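Local coordinates for protein L-threonine dehydrogenase (Flavobacterium frigidimaris, PDB 2YY7) that binds NAD and probably catalyses the NAD-dependent oxidation of L-threonine at its 3-hydroxyl group, as a member of the short-chain dehydrogenase/reductase superfamily, at residues V189-K194 against P261-T266; M213-D218 against K305-H310. One frame throughout, in Å; residues are numbered along the deposited sequence.

Overall arrangement
Contact 1 and contact 2 lie on the same side of the chain's centre, with their centres 15 Å apart, and they meet through Phe192: its CE1 is 3.6 Å from CB of Met307. Helix 187-197 is thereby shared, since Ile191 reaches the 261-266 segment with the end of its side chain while Phe192 packs on helix 300-311. Contact 2 is the nearer to the cofactor, the side chain of Tyr215 lying about 11 Å from the bound NAD and that of Ile191 in contact 1 about 13 Å. At these distances neither residue touches NAD; contact 2 sits one layer out, the side chains of Tyr215 and Met307 about 7 Å from those of NAD-binding Leu173 and Gln13, respectively.

Contact 1. Residues V189-K194 against P261-T266; sequences VDIFYK and PEFTIT
Ile191, on helix 187-197, reaches across to Phe263, in the loop just before strand 264-267, and Ile265, within that strand. The backbones stay well apart, CA of Ile191 and CA of Ile265 being 8.7 Å from each other, so side chains alone bridge the distance. From CB of Ile191 two branches leave. CG2 makes no close approach to the other segment, whereas CG1, anti to the backbone N (chi1 -169°), is sent outward and comes within 3.7 Å of CZ of Phe263. A second extended torsion, chi2 173°, carries CD1 onward to the end of the chain, where it lies 4.1 Å from CZ of Phe263 and equally 4.1 Å from CD1 of Ile265. The isoleucine thus applies its long branch to the far end of the phenylalanine ring, approaching that ring obliquely, with the two side chains crossing at about a right angle. With Ile265 the touch is methyl to methyl, and the two chains run at a slant to each other.

On the helix side Ile191 also packs on Ile256 of helix 249-257, and Phe263 touches Ala253 of that same helix, so a second helix borders the contact. Backbone hydrogen bonds from Thr264 and Thr266 to Tyr201 tie strand 264-267 in parallel to strand 200-203, and Tyr201 is itself touched by Ile191. The helix is thereby joined to a two-stranded parallel sheet separate from the larger mixed sheet of the Rossmann fold.

Every atom pair that meets here is carbon on carbon, and the two segments bury just 134 Å² between them. Cohesion therefore rests on van der Waals fit and exclusion of water, which constrain direction less strictly than a hydrogen bond would.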
loop_
_atom_site.group_PDB
_atom_site.type_symbol
_atom_site.label_atom_id
_atom_site.label_comp_id
_atom_site.label_asym_id
_atom_site.label_seq_id
_atom_site.Cartn_x
_atom_site.Cartn_y
_atom_site.Cartn_z
ATOM N N VAL A 189 19.771 10.358 -18.189
ATOM C CA VAL A 189 20.097 9.597 -19.385
ATOM C C VAL A 189 20.040 10.580 -20.554
ATOM O O VAL A 189 20.989 10.701 -21.329
ATOM C CB VAL A 189 19.087 8.450 -19.621
ATOM C CG1 VAL A 189 19.367 7.764 -20.963
ATOM C CG2 VAL A 189 19.187 7.442 -18.485
ATOM N N ASP A 190 18.928 11.299 -20.655
ATOM C CA ASP A 190 18.730 12.276 -21.723
ATOM C C ASP A 190 19.884 13.276 -21.834
ATOM O O ASP A 190 20.334 13.602 -22.934
ATOM C CB ASP A 190 17.424 13.037 -21.491
ATOM C CG ASP A 190 16.197 12.171 -21.698
ATOM O OD1 ASP A 190 15.086 12.638 -21.366
ATOM O OD2 ASP A 190 16.341 11.033 -22.191
ATOM N N ILE A 191 20.354 13.758 -20.689
ATOM C CA ILE A 191 21.439 14.732 -20.646
ATOM C C ILE A 191 22.653 14.258 -21.440
ATOM O O ILE A 191 23.368 15.067 -22.027
ATOM C CB ILE A 191 21.852 15.024 -19.184
ATOM C CG1 ILE A 191 22.791 16.231 -19.131
ATOM C CG2 ILE A 191 22.508 13.797 -18.571
ATOM C CD1 ILE A 191 23.111 16.686 -17.715
ATOM N N PHE A 192 22.888 12.950 -21.458
ATOM C CA PHE A 192 24.018 12.408 -22.207
ATOM C C PHE A 192 23.756 12.466 -23.712
ATOM O O PHE A 192 24.623 12.875 -24.481
ATOM C CB PHE A 192 24.306 10.964 -21.767
ATOM C CG PHE A 192 25.101 10.863 -20.484
ATOM C CD1 PHE A 192 26.479 11.065 -20.485
ATOM C CD2 PHE A 192 24.470 10.582 -19.272
ATOM C CE1 PHE A 192 27.219 10.988 -19.298
ATOM C CE2 PHE A 192 25.200 10.504 -18.082
ATOM C CZ PHE A 192 26.577 10.707 -18.097
ATOM N N TYR A 193 22.559 12.076 -24.138
ATOM C CA TYR A 193 22.240 12.105 -25.561
ATOM C C TYR A 193 22.244 13.517 -26.140
ATOM O O TYR A 193 22.737 13.736 -27.250
ATOM C CB TYR A 193 20.886 11.436 -25.827
ATOM C CG TYR A 193 20.934 9.928 -25.709
ATOM C CD1 TYR A 193 20.779 9.296 -24.476
ATOM C CD2 TYR A 193 21.190 9.133 -26.826
ATOM C CE1 TYR A 193 20.878 7.907 -24.358
ATOM C CE2 TYR A 193 21.295 7.748 -26.718
ATOM C CZ TYR A 193 21.139 7.142 -25.482
ATOM O OH TYR A 193 21.265 5.775 -25.372
ATOM N N LYS A 194 21.703 14.473 -25.388
ATOM C CA LYS A 194 21.643 15.859 -25.842
ATOM C C LYS A 194 23.001 16.553 -25.752
ATOM O O LYS A 194 23.315 17.414 -26.571
ATOM C CB LYS A 194 20.613 16.650 -25.029
ATOM C CG LYS A 194 19.196 16.111 -25.110
ATOM C CD LYS A 194 18.670 16.108 -26.531
ATOM C CE LYS A 194 17.256 15.561 -26.568
ATOM N NZ LYS A 194 16.765 15.360 -27.957
ATOM N N PRO A 261 33.622 20.282 -22.908
ATOM C CA PRO A 261 33.799 21.637 -22.370
ATOM C C PRO A 261 32.788 22.692 -22.809
ATOM O O PRO A 261 32.506 23.629 -22.062
ATOM C CB PRO A 261 35.221 21.997 -22.803
ATOM C CG PRO A 261 35.909 20.661 -22.863
ATOM C CD PRO A 261 34.867 19.810 -23.543
ATOM N N GLU A 262 32.247 22.543 -24.012
ATOM C CA GLU A 262 31.292 23.507 -24.540
ATOM C C GLU A 262 29.847 23.204 -24.146
ATOM O O GLU A 262 28.945 23.982 -24.446
ATOM C CB GLU A 262 31.400 23.576 -26.068
ATOM C CG GLU A 262 31.041 22.279 -26.789
ATOM C CD GLU A 262 32.205 21.298 -26.900
ATOM O OE1 GLU A 262 32.933 21.097 -25.904
ATOM O OE2 GLU A 262 32.382 20.714 -27.989
ATOM N N PHE A 263 29.629 22.080 -23.473
ATOM C CA PHE A 263 28.282 21.701 -23.055
ATOM C C PHE A 263 27.640 22.732 -22.135
ATOM O O PHE A 263 28.255 23.187 -21.177
ATOM C CB PHE A 263 28.307 20.351 -22.334
ATOM C CG PHE A 263 26.971 19.941 -21.769
ATOM C CD1 PHE A 263 25.870 19.768 -22.603
ATOM C CD2 PHE A 263 26.819 19.716 -20.405
ATOM C CE1 PHE A 263 24.635 19.376 -22.090
ATOM C CE2 PHE A 263 25.588 19.322 -19.877
ATOM C CZ PHE A 263 24.492 19.151 -20.722
ATOM N N THR A 264 26.392 23.085 -22.426
ATOM C CA THR A 264 25.658 24.041 -21.608
ATOM C C THR A 264 24.319 23.436 -21.205
ATOM O O THR A 264 23.766 22.597 -21.917
ATOM C CB THR A 264 25.404 25.358 -22.363
ATOM O OG1 THR A 264 24.661 25.092 -23.557
ATOM C CG2 THR A 264 26.724 26.025 -22.721
ATOM N N ILE A 265 23.794 23.868 -20.065
ATOM C CA ILE A 265 22.530 23.340 -19.576
ATOM C C ILE A 265 21.633 24.414 -18.971
ATOM O O ILE A 265 22.095 25.286 -18.237
ATOM C CB ILE A 265 22.781 22.240 -18.516
ATOM C CG1 ILE A 265 21.454 21.617 -18.063
ATOM C CG2 ILE A 265 23.520 22.828 -17.321
ATOM C CD1 ILE A 265 21.629 20.422 -17.137
ATOM N N THR A 266 20.348 24.348 -19.304
ATOM C CA THR A 266 19.359 25.275 -18.774
ATOM C C THR A 266 18.327 24.404 -18.059
ATOM O O THR A 266 18.212 23.213 -18.351
ATOM C CB THR A 266 18.687 26.100 -19.891
ATOM O OG1 THR A 266 18.113 25.222 -20.867
ATOM C CG2 THR A 266 19.712 27.006 -20.565
#

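Contact 2. Residues M213-D218 against K305-H310; sequences MMYMDD and KDMIEH
Tyr215 spans the gap to helix 300-311 and gives its hydroxyl to Asp306, with OH 2.5 Å from OD1. The bond reaches the anti side of the carboxylate, slightly out of its plane, while OD1 lies at the tyrosine ring's edge; ring and carboxylate planes are 73° apart. With chi1 at -165° the ring points away from its own backbone nitrogen and out to the helix.

Another edge atom, CE2 of Tyr215, meets SD of Met307 at 3.6 Å. This is a Met-aromatic contact made at the ring edge, the sulfur lying 4.9 Å from the ring centroid; bends at chi2 and chi3 fold the methionine chain beside the ring. Water 1 lies 2.8 Å from OD1 of Asp306 and 3.0 Å from OD1 of Asp217, placed to donate to either, though other acceptors compete for its protons. A phenylalanine in place of Tyr215 would probably leave OD1 of Asp306 without its hydroxyl donor, and the strand end without its hydrogen bond to the helix.

Tyr215 ends strand 211-215 at the N-cap position of helix 216-228. The axes of 305-310 and 213-215 come within 11.8 Å and make 51°. Phe298 meets the tyrosine ring edge-to-face, and Met307 packs against Ile174 of strand 164-174, placing the C-terminal helix against the Rossmann sheet.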
loop_
_atom_site.group_PDB
_atom_site.type_symbol
_atom_site.label_atom_id
_atom_site.label_comp_id
_atom_site.label_asym_id
_atom_site.label_seq_id
_atom_site.Cartn_x
_atom_site.Cartn_y
_atom_site.Cartn_z
ATOM N N MET A 213 20.860 7.678 -7.461
ATOM C CA MET A 213 21.019 7.143 -8.807
ATOM C C MET A 213 21.942 5.932 -8.815
ATOM O O MET A 213 22.658 5.680 -7.844
ATOM C CB MET A 213 21.600 8.222 -9.727
ATOM C CG MET A 213 20.702 9.437 -9.925
ATOM S SD MET A 213 19.495 9.212 -11.242
ATOM C CE MET A 213 18.972 10.913 -11.513
ATOM N N MET A 214 21.918 5.193 -9.920
ATOM C CA MET A 214 22.760 4.017 -10.083
ATOM C C MET A 214 22.980 3.724 -11.563
ATOM O O MET A 214 22.060 3.856 -12.374
ATOM C CB MET A 214 22.111 2.803 -9.409
ATOM C CG MET A 214 22.949 1.530 -9.492
ATOM S SD MET A 214 22.191 0.165 -8.593
ATOM C CE MET A 214 22.486 0.693 -6.882
ATOM N N TYR A 215 24.203 3.344 -11.920
ATOM C CA TYR A 215 24.515 3.007 -13.304
ATOM C C TYR A 215 23.913 1.623 -13.551
ATOM O O TYR A 215 23.918 0.777 -12.653
ATOM C CB TYR A 215 26.033 2.966 -13.518
ATOM C CG TYR A 215 26.445 2.980 -14.975
ATOM C CD1 TYR A 215 27.650 2.411 -15.383
ATOM C CD2 TYR A 215 25.646 3.592 -15.941
ATOM C CE1 TYR A 215 28.051 2.451 -16.713
ATOM C CE2 TYR A 215 26.040 3.638 -17.278
ATOM C CZ TYR A 215 27.244 3.065 -17.654
ATOM O OH TYR A 215 27.638 3.099 -18.966
ATOM N N MET A 216 23.403 1.385 -14.758
ATOM C CA MET A 216 22.767 0.099 -15.074
ATOM C C MET A 216 23.613 -1.146 -14.775
ATOM O O MET A 216 23.087 -2.155 -14.302
ATOM C CB MET A 216 22.312 0.080 -16.541
ATOM C CG MET A 216 21.425 -1.113 -16.918
ATOM S SD MET A 216 19.839 -1.152 -16.034
ATOM C CE MET A 216 18.950 0.165 -16.889
ATOM N N ASP A 217 24.914 -1.094 -15.051
ATOM C CA ASP A 217 25.773 -2.253 -14.778
ATOM C C ASP A 217 25.646 -2.691 -13.320
ATOM O O ASP A 217 25.652 -3.882 -13.009
ATOM C CB ASP A 217 27.243 -1.930 -15.064
ATOM C CG ASP A 217 27.529 -1.741 -16.542
ATOM O OD1 ASP A 217 28.717 -1.733 -16.911
ATOM O OD2 ASP A 217 26.577 -1.596 -17.331
ATOM N N ASP A 218 25.546 -1.714 -12.431
ATOM C CA ASP A 218 25.420 -1.985 -11.006
ATOM C C ASP A 218 24.039 -2.557 -10.710
ATOM O O ASP A 218 23.905 -3.536 -9.972
ATOM C CB ASP A 218 25.644 -0.692 -10.214
ATOM C CG ASP A 218 27.110 -0.383 -10.010
ATOM O OD1 ASP A 218 27.459 0.807 -9.877
ATOM O OD2 ASP A 218 27.919 -1.329 -9.968
ATOM N N LYS A 305 32.151 8.628 -17.677
ATOM C CA LYS A 305 33.160 8.215 -18.643
ATOM C C LYS A 305 32.625 7.081 -19.508
ATOM O O LYS A 305 32.687 7.143 -20.739
ATOM C CB LYS A 305 34.430 7.751 -17.919
ATOM C CG LYS A 305 35.522 7.245 -18.846
ATOM C CD LYS A 305 36.706 6.706 -18.054
ATOM C CE LYS A 305 37.821 6.243 -18.978
ATOM N NZ LYS A 305 38.921 5.568 -18.231
ATOM N N ASP A 306 32.099 6.048 -18.851
ATOM C CA ASP A 306 31.560 4.876 -19.540
ATOM C C ASP A 306 30.391 5.212 -20.463
ATOM O O ASP A 306 30.263 4.631 -21.539
ATOM C CB ASP A 306 31.141 3.820 -18.510
ATOM C CG ASP A 306 30.992 2.439 -19.118
ATOM O OD1 ASP A 306 29.885 2.095 -19.577
ATOM O OD2 ASP A 306 31.999 1.699 -19.150
ATOM N N MET A 307 29.541 6.151 -20.053
ATOM C CA MET A 307 28.408 6.553 -20.885
ATOM C C MET A 307 28.904 7.230 -22.158
ATOM O O MET A 307 28.489 6.882 -23.267
ATOM C CB MET A 307 27.487 7.523 -20.129
ATOM C CG MET A 307 26.505 6.854 -19.166
ATOM S SD MET A 307 25.246 5.850 -19.997
ATOM C CE MET A 307 24.048 7.113 -20.456
ATOM N N ILE A 308 29.794 8.201 -21.993
ATOM C CA ILE A 308 30.330 8.930 -23.136
ATOM C C ILE A 308 31.087 8.007 -24.095
ATOM O O ILE A 308 31.034 8.192 -25.308
ATOM C CB ILE A 308 31.226 10.097 -22.656
ATOM C CG1 ILE A 308 30.346 11.131 -21.938
ATOM C CG2 ILE A 308 31.954 10.743 -23.840
ATOM C CD1 ILE A 308 31.105 12.234 -21.259
ATOM N N GLU A 309 31.774 7.004 -23.558
ATOM C CA GLU A 309 32.498 6.071 -24.413
ATOM C C GLU A 309 31.505 5.276 -25.253
ATOM O O GLU A 309 31.720 5.053 -26.443
ATOM C CB GLU A 309 33.344 5.108 -23.580
ATOM C CG GLU A 309 34.509 5.755 -22.855
ATOM C CD GLU A 309 35.454 4.730 -22.251
ATOM O OE1 GLU A 309 34.983 3.837 -21.517
ATOM O OE2 GLU A 309 36.669 4.814 -22.510
ATOM N N HIS A 310 30.412 4.849 -24.630
ATOM C CA HIS A 310 29.392 4.083 -25.339
ATOM C C HIS A 310 28.618 4.921 -26.355
ATOM O O HIS A 310 28.220 4.424 -27.407
ATOM C CB HIS A 310 28.403 3.472 -24.342
ATOM C CG HIS A 310 28.871 2.187 -23.735
ATOM N ND1 HIS A 310 28.850 0.991 -24.420
ATOM C CD2 HIS A 310 29.393 1.913 -22.516
ATOM C CE1 HIS A 310 29.342 0.036 -23.650
ATOM N NE2 HIS A 310 29.678 0.569 -22.490
HETATM O O HOH W 1 28.303 -0.193 -19.458
#